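Local atomic coordinates of branched-chain phosphotransacylase (Enterococcus faecalis, PDB entry 1YCO), a protein that probably transfers branched-chain acyl groups between coenzyme A and phosphate. Residues I151-A156 / A183-P188; P98-V103 / C119-A124. All coordinates share one frame; numbering follows the deposited sequence.

Interaction 1: I151-A156 / A183-P188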
ATOM      1  N   ILE A 151      -1.065 -14.092  12.482  1.00 28.19           N
ATOM      2  CA  ILE A 151      -1.826 -12.921  12.073  1.00 25.76           C
ATOM      3  C   ILE A 151      -1.143 -11.645  12.529  1.00 27.34           C
ATOM      4  O   ILE A 151      -1.105 -11.307  13.718  1.00 28.59           O
ATOM      5  CB  ILE A 151      -3.255 -12.994  12.642  1.00 26.24           C
ATOM      6  CG1 ILE A 151      -3.855 -14.363  12.263  1.00 26.43           C
ATOM      7  CG2 ILE A 151      -4.102 -11.854  12.101  1.00 21.63           C
ATOM      8  CD1 ILE A 151      -5.236 -14.633  12.829  1.00 31.48           C
ATOM      9  N   ALA A 152      -0.602 -10.945  11.546  1.00 25.82           N
ATOM     10  CA  ALA A 152       0.097  -9.708  11.760  1.00 27.33           C
ATOM     11  C   ALA A 152      -0.806  -8.501  11.550  1.00 27.16           C
ATOM     12  O   ALA A 152      -1.456  -8.357  10.507  1.00 26.07           O
ATOM     13  CB  ALA A 152       1.301  -9.632  10.820  1.00 28.54           C
ATOM     14  N   LEU A 153      -0.839  -7.647  12.565  1.00 26.38           N
ATOM     15  CA  LEU A 153      -1.616  -6.417  12.533  1.00 28.35           C
ATOM     16  C   LEU A 153      -0.645  -5.350  12.046  1.00 27.87           C
ATOM     17  O   LEU A 153       0.215  -4.880  12.789  1.00 28.25           O
ATOM     18  CB  LEU A 153      -2.124  -6.091  13.934  1.00 28.24           C
ATOM     19  CG  LEU A 153      -2.897  -7.265  14.539  1.00 29.18           C
ATOM     20  CD1 LEU A 153      -3.403  -6.897  15.931  1.00 29.18           C
ATOM     21  CD2 LEU A 153      -4.073  -7.613  13.620  1.00 29.26           C
ATOM     22  N   LEU A 154      -0.791  -4.986  10.780  1.00 30.09           N
ATOM     23  CA  LEU A 154       0.077  -4.011  10.131  1.00 31.42           C
ATOM     24  C   LEU A 154      -0.057  -2.564  10.534  1.00 32.56           C
ATOM     25  O   LEU A 154      -1.158  -2.054  10.715  1.00 33.83           O
ATOM     26  CB  LEU A 154      -0.104  -4.085   8.624  1.00 32.72           C
ATOM     27  CG  LEU A 154       0.491  -5.271   7.889  1.00 34.97           C
ATOM     28  CD1 LEU A 154       0.201  -5.083   6.402  1.00 36.27           C
ATOM     29  CD2 LEU A 154       2.000  -5.332   8.124  1.00 34.78           C
ATOM     30  N   SER A 155       1.088  -1.904  10.646  1.00 35.36           N
ATOM     31  CA  SER A 155       1.150  -0.485  10.976  1.00 38.17           C
ATOM     32  C   SER A 155       2.455   0.075  10.405  1.00 40.97           C
ATOM     33  O   SER A 155       3.367  -0.682  10.082  1.00 41.43           O
ATOM     34  CB  SER A 155       1.093  -0.282  12.491  1.00 37.86           C
ATOM     35  OG  SER A 155       1.038   1.095  12.809  1.00 35.59           O
ATOM     36  N   ALA A 156       2.536   1.396  10.270  1.00 44.93           N
ATOM     37  CA  ALA A 156       3.723   2.048   9.717  1.00 48.54           C
ATOM     38  C   ALA A 156       4.993   1.799  10.523  1.00 52.41           C
ATOM     39  O   ALA A 156       6.053   1.480   9.964  1.00 52.65           O
ATOM     40  CB  ALA A 156       3.480   3.546   9.583  1.00 48.81           C
ATOM     41  N   ALA A 183      -4.566 -19.105  17.406  1.00 45.52           N
ATOM     42  CA  ALA A 183      -3.657 -18.442  16.471  1.00 43.39           C
ATOM     43  C   ALA A 183      -2.780 -17.416  17.163  1.00 41.63           C
ATOM     44  O   ALA A 183      -3.038 -17.018  18.298  1.00 42.01           O
ATOM     45  CB  ALA A 183      -4.448 -17.770  15.350  1.00 42.26           C
ATOM     46  N   THR A 184      -1.730 -17.001  16.471  1.00 38.56           N
ATOM     47  CA  THR A 184      -0.836 -15.999  17.011  1.00 37.68           C
ATOM     48  C   THR A 184      -1.144 -14.665  16.329  1.00 36.62           C
ATOM     49  O   THR A 184      -0.874 -14.493  15.143  1.00 36.89           O
ATOM     50  CB  THR A 184       0.643 -16.364  16.767  1.00 37.89           C
ATOM     51  OG1 THR A 184       0.940 -17.613  17.402  1.00 38.89           O
ATOM     52  CG2 THR A 184       1.551 -15.289  17.339  1.00 36.40           C
ATOM     53  N   VAL A 185      -1.729 -13.737  17.082  1.00 35.86           N
ATOM     54  CA  VAL A 185      -2.072 -12.413  16.570  1.00 35.96           C
ATOM     55  C   VAL A 185      -1.152 -11.376  17.217  1.00 35.75           C
ATOM     56  O   VAL A 185      -1.111 -11.265  18.444  1.00 36.99           O
ATOM     57  CB  VAL A 185      -3.546 -12.047  16.903  1.00 35.07           C
ATOM     58  CG1 VAL A 185      -3.935 -10.759  16.206  1.00 35.53           C
ATOM     59  CG2 VAL A 185      -4.483 -13.173  16.474  1.00 36.25           C
ATOM     60  N   PHE A 186      -0.413 -10.625  16.397  1.00 35.16           N
ATOM     61  CA  PHE A 186       0.504  -9.595  16.909  1.00 32.87           C
ATOM     62  C   PHE A 186       0.676  -8.344  16.039  1.00 31.17           C
ATOM     63  O   PHE A 186       0.736  -8.422  14.814  1.00 31.19           O
ATOM     64  CB  PHE A 186       1.900 -10.172  17.153  1.00 32.07           C
ATOM     65  CG  PHE A 186       2.859  -9.176  17.758  1.00 33.61           C
ATOM     66  CD1 PHE A 186       2.764  -8.840  19.110  1.00 34.78           C
ATOM     67  CD2 PHE A 186       3.804  -8.529  16.980  1.00 34.72           C
ATOM     68  CE1 PHE A 186       3.589  -7.876  19.676  1.00 33.51           C
ATOM     69  CE2 PHE A 186       4.634  -7.562  17.537  1.00 36.88           C
ATOM     70  CZ  PHE A 186       4.519  -7.238  18.894  1.00 37.35           C
ATOM     71  N   GLY A 187       0.801  -7.206  16.708  1.00 29.82           N
ATOM     72  CA  GLY A 187       0.997  -5.926  16.057  1.00 29.86           C
ATOM     73  C   GLY A 187       1.306  -4.919  17.161  1.00 31.23           C
ATOM     74  O   GLY A 187       1.086  -5.217  18.332  1.00 32.82           O
ATOM     75  N   PRO A 188       1.807  -3.721  16.839  1.00 31.02           N
ATOM     76  CA  PRO A 188       2.110  -3.217  15.498  1.00 31.89           C
ATOM     77  C   PRO A 188       3.291  -3.928  14.825  1.00 32.77           C
ATOM     78  O   PRO A 188       4.294  -4.237  15.461  1.00 32.98           O
ATOM     79  CB  PRO A 188       2.438  -1.736  15.736  1.00 31.32           C
ATOM     80  CG  PRO A 188       1.955  -1.440  17.104  1.00 33.89           C
ATOM     81  CD  PRO A 188       2.148  -2.718  17.856  1.00 30.63           C
TER
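I151 and L153 pair in parallel with T184 to G187. These are the two strands of a beta-alpha-beta unit, strand 150-154, helix 165-177 and strand 184-189. Strand 184-189 is the outermost strand of its mixed sheet within this chain. The axes of the two strand segments come within 4.6 Å, at an angle of 18°.

Three backbone hydrogen bonds join them. I151 uses both of its backbone groups: its N donates to T184 O at 2.7 Å, and its O accepts from F186 N at 2.8 Å. L153 N then donates to F186 O at 2.9 Å. CA-H...O contacts accompany these bonds. The shortest runs from V185 CA to I151 O at 3.2 Å.

Apolar contacts gather on the face that carries I151 and V185. These two side chains lie side by side and point the same way. I151 CG1 is anti to the carbonyl carbon (chi1 -52°). I151 CD1 meets V185 CG2 at 4.0 Å and also reaches A183 CB. The other branch of V185, CG1, takes L153 CD1 at 3.9 Å, so each methyl of V185 serves a different neighbour. Helix 127-143 packs on I151 through V134 and K138, and helix 165-177 packs on L153 through A170, V173 and T174.

At P188, which follows a cis peptide bond, the chain turns a corner. S155 OG turns anti to its backbone N (chi1 -175°) and hydrogen-bonds to S166 OG. Its CB carbon instead touches P188 CB at 3.8 Å.

Interaction 2: P98-V103 / C119-A124; sequences PILSHV and CAMNIA
N122 and M121 approach L100 with similar first torsions. Each has CG anti to its own carbonyl carbon, N122 at chi1 -56° and M121 at chi1 -69°. The M121 chain then bends at chi2 and chi3. Its CE ends 3.7 Å from L100 CB and also meets L100 CD1. The two side chains cross obliquely. Nearer the backbone, M121 CG lies 3.7 Å from S101 C and close to H102 N.

The N122 amide makes the hydrogen bond between the segments. ND2 donates to L100 O at 3.1 Å, with an angle of 162° at the hydrogen. The donor sits on a lone pair in the carbonyl plane, and L100 O lies close to the amide plane. ND2 also donates to D118 OD1, which helps to fix the turn of the amide. One water donates to L100 O and, weakly, to N122 OD1. I99 CD1 comes against the same amide, 3.6 Å from ND2.

Strands 101-107 and 113-117 are consecutive, antiparallel neighbours in the mixed sheet and form a beta hairpin. The contact lies at its open end, where the first strand begins and the chain leaves the second for helix 127-143. D118 serves both sides here, since its OD2 accepts from H102 N. M121 also touches I243 of strand 238-244.

H102 completes the contact. A120 CB is 4.0 Å from both ring atoms CG and CD2, an oblique approach. C119 SG is oblique too, 5.0 Å from the ring centroid.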
ATOM      1  N   PRO A  98     -20.858 -12.411  12.507  1.00 35.46           N
ATOM      2  CA  PRO A  98     -21.071 -11.070  13.067  1.00 35.77           C
ATOM      3  C   PRO A  98     -20.995  -9.962  12.013  1.00 35.93           C
ATOM      4  O   PRO A  98     -21.833  -9.055  11.986  1.00 35.48           O
ATOM      5  CB  PRO A  98     -19.966 -10.960  14.113  1.00 34.57           C
ATOM      6  CG  PRO A  98     -19.882 -12.355  14.629  1.00 34.88           C
ATOM      7  CD  PRO A  98     -19.981 -13.212  13.382  1.00 34.76           C
ATOM      8  N   ILE A  99     -19.995 -10.040  11.140  1.00 35.42           N
ATOM      9  CA  ILE A  99     -19.831  -9.041  10.087  1.00 35.97           C
ATOM     10  C   ILE A  99     -19.257  -9.649   8.806  1.00 35.64           C
ATOM     11  O   ILE A  99     -18.695 -10.740   8.824  1.00 34.54           O
ATOM     12  CB  ILE A  99     -18.868  -7.912  10.507  1.00 37.48           C
ATOM     13  CG1 ILE A  99     -17.431  -8.400  10.394  1.00 38.28           C
ATOM     14  CG2 ILE A  99     -19.149  -7.462  11.938  1.00 39.30           C
ATOM     15  CD1 ILE A  99     -16.557  -7.504   9.542  1.00 37.94           C
ATOM     16  N   LEU A 100     -19.406  -8.931   7.697  1.00 35.25           N
ATOM     17  CA  LEU A 100     -18.864  -9.375   6.424  1.00 34.18           C
ATOM     18  C   LEU A 100     -17.508  -8.689   6.242  1.00 34.01           C
ATOM     19  O   LEU A 100     -17.304  -7.563   6.692  1.00 33.29           O
ATOM     20  CB  LEU A 100     -19.787  -8.975   5.265  1.00 34.81           C
ATOM     21  CG  LEU A 100     -21.194  -9.599   5.175  1.00 38.20           C
ATOM     22  CD1 LEU A 100     -21.952  -8.994   3.997  1.00 35.19           C
ATOM     23  CD2 LEU A 100     -21.085 -11.110   5.017  1.00 36.53           C
ATOM     24  N   SER A 101     -16.589  -9.375   5.582  1.00 32.34           N
ATOM     25  CA  SER A 101     -15.280  -8.819   5.334  1.00 32.97           C
ATOM     26  C   SER A 101     -14.795  -9.341   3.988  1.00 31.00           C
ATOM     27  O   SER A 101     -15.427 -10.202   3.383  1.00 30.55           O
ATOM     28  CB  SER A 101     -14.288  -9.233   6.441  1.00 34.83           C
ATOM     29  OG  SER A 101     -14.051 -10.640   6.464  1.00 35.60           O
ATOM     30  N   HIS A 102     -13.680  -8.810   3.513  1.00 30.02           N
ATOM     31  CA  HIS A 102     -13.140  -9.298   2.270  1.00 30.10           C
ATOM     32  C   HIS A 102     -11.785  -9.861   2.618  1.00 29.03           C
ATOM     33  O   HIS A 102     -11.036  -9.295   3.423  1.00 28.52           O
ATOM     34  CB  HIS A 102     -13.018  -8.184   1.237  1.00 32.26           C
ATOM     35  CG  HIS A 102     -12.483  -8.643  -0.084  1.00 34.95           C
ATOM     36  ND1 HIS A 102     -11.157  -8.968  -0.276  1.00 34.60           N
ATOM     37  CD2 HIS A 102     -13.099  -8.851  -1.274  1.00 36.17           C
ATOM     38  CE1 HIS A 102     -10.977  -9.357  -1.527  1.00 37.51           C
ATOM     39  NE2 HIS A 102     -12.139  -9.296  -2.153  1.00 38.67           N
ATOM     40  N   VAL A 103     -11.496 -11.007   2.026  1.00 27.49           N
ATOM     41  CA  VAL A 103     -10.239 -11.692   2.247  1.00 29.42           C
ATOM     42  C   VAL A 103      -9.661 -12.094   0.897  1.00 30.11           C
ATOM     43  O   VAL A 103     -10.363 -12.621   0.038  1.00 30.87           O
ATOM     44  CB  VAL A 103     -10.435 -12.973   3.095  1.00 29.20           C
ATOM     45  CG1 VAL A 103      -9.149 -13.804   3.111  1.00 28.02           C
ATOM     46  CG2 VAL A 103     -10.839 -12.600   4.515  1.00 27.26           C
ATOM     47  N   CYS A 119      -9.719  -5.021   2.070  1.00 38.73           N
ATOM     48  CA  CYS A 119      -9.395  -3.930   1.177  1.00 39.98           C
ATOM     49  C   CYS A 119     -10.571  -3.651   0.234  1.00 39.44           C
ATOM     50  O   CYS A 119     -10.370  -3.205  -0.899  1.00 39.90           O
ATOM     51  CB  CYS A 119      -8.154  -4.284   0.384  1.00 42.94           C
ATOM     52  SG  CYS A 119      -8.062  -6.008  -0.096  1.00 49.53           S
ATOM     53  N   ALA A 120     -11.794  -3.916   0.711  1.00 38.71           N
ATOM     54  CA  ALA A 120     -13.014  -3.696  -0.075  1.00 39.65           C
ATOM     55  C   ALA A 120     -14.301  -3.482   0.731  1.00 40.72           C
ATOM     56  O   ALA A 120     -15.197  -2.764   0.281  1.00 43.30           O
ATOM     57  CB  ALA A 120     -13.227  -4.858  -1.048  1.00 40.42           C
ATOM     58  N   MET A 121     -14.401  -4.091   1.909  1.00 41.76           N
ATOM     59  CA  MET A 121     -15.614  -3.974   2.717  1.00 43.10           C
ATOM     60  C   MET A 121     -15.618  -2.904   3.816  1.00 44.04           C
ATOM     61  O   MET A 121     -16.339  -1.911   3.726  1.00 45.54           O
ATOM     62  CB  MET A 121     -15.962  -5.323   3.363  1.00 44.63           C
ATOM     63  CG  MET A 121     -16.433  -6.421   2.411  1.00 48.23           C
ATOM     64  SD  MET A 121     -18.004  -6.063   1.537  1.00 50.11           S
ATOM     65  CE  MET A 121     -19.181  -6.297   2.853  1.00 48.02           C
ATOM     66  N   ASN A 122     -14.828  -3.118   4.861  1.00 40.21           N
ATOM     67  CA  ASN A 122     -14.786  -2.190   5.977  1.00 37.93           C
ATOM     68  C   ASN A 122     -13.789  -1.059   5.784  1.00 37.17           C
ATOM     69  O   ASN A 122     -12.586  -1.264   5.841  1.00 38.54           O
ATOM     70  CB  ASN A 122     -14.501  -2.989   7.250  1.00 36.86           C
ATOM     71  CG  ASN A 122     -15.534  -4.100   7.470  1.00 36.83           C
ATOM     72  OD1 ASN A 122     -16.624  -3.855   7.987  1.00 37.26           O
ATOM     73  ND2 ASN A 122     -15.206  -5.317   7.040  1.00 31.97           N
ATOM     74  N   ILE A 123     -14.308   0.145   5.573  1.00 36.70           N
ATOM     75  CA  ILE A 123     -13.480   1.320   5.340  1.00 35.47           C
ATOM     76  C   ILE A 123     -12.379   1.615   6.348  1.00 34.11           C
ATOM     77  O   ILE A 123     -11.204   1.710   5.988  1.00 35.40           O
ATOM     78  CB  ILE A 123     -14.334   2.574   5.223  1.00 36.39           C
ATOM     79  CG1 ILE A 123     -15.332   2.403   4.078  1.00 37.53           C
ATOM     80  CG2 ILE A 123     -13.421   3.809   4.975  1.00 37.66           C
ATOM     81  CD1 ILE A 123     -16.364   3.524   3.999  1.00 39.83           C
ATOM     82  N   ALA A 124     -12.760   1.777   7.604  1.00 32.12           N
ATOM     83  CA  ALA A 124     -11.794   2.100   8.646  1.00 32.02           C
ATOM     84  C   ALA A 124     -12.232   1.451   9.950  1.00 32.22           C
ATOM     85  O   ALA A 124     -12.599   2.126  10.906  1.00 30.41           O
ATOM     86  CB  ALA A 124     -11.701   3.612   8.808  1.00 30.34           C
TER
HETATM   87  O   HOH W   1     -19.338  -5.092   6.499  1.00 50.51           O

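Interactions 1 and 2 reach the same mixed sheet at different places. Interaction 1 pairs strand 150-154 with the outermost strand 184-189. Interaction 2 lies where strand 101-107 begins and the chain has left strand 113-117. Strand 215-217 stands between strands 150-154 and 113-117. The centres are about 17 Å apart, and the nearest atoms are about 10 Å apart, so the contacts do not touch. Helix 127-143 is common to both: V134 and L130 pack on interaction 1, while T129 and N136 meet interaction 2. D222 of the second subunit packs on S155, and K163 of the second subunit packs on I123.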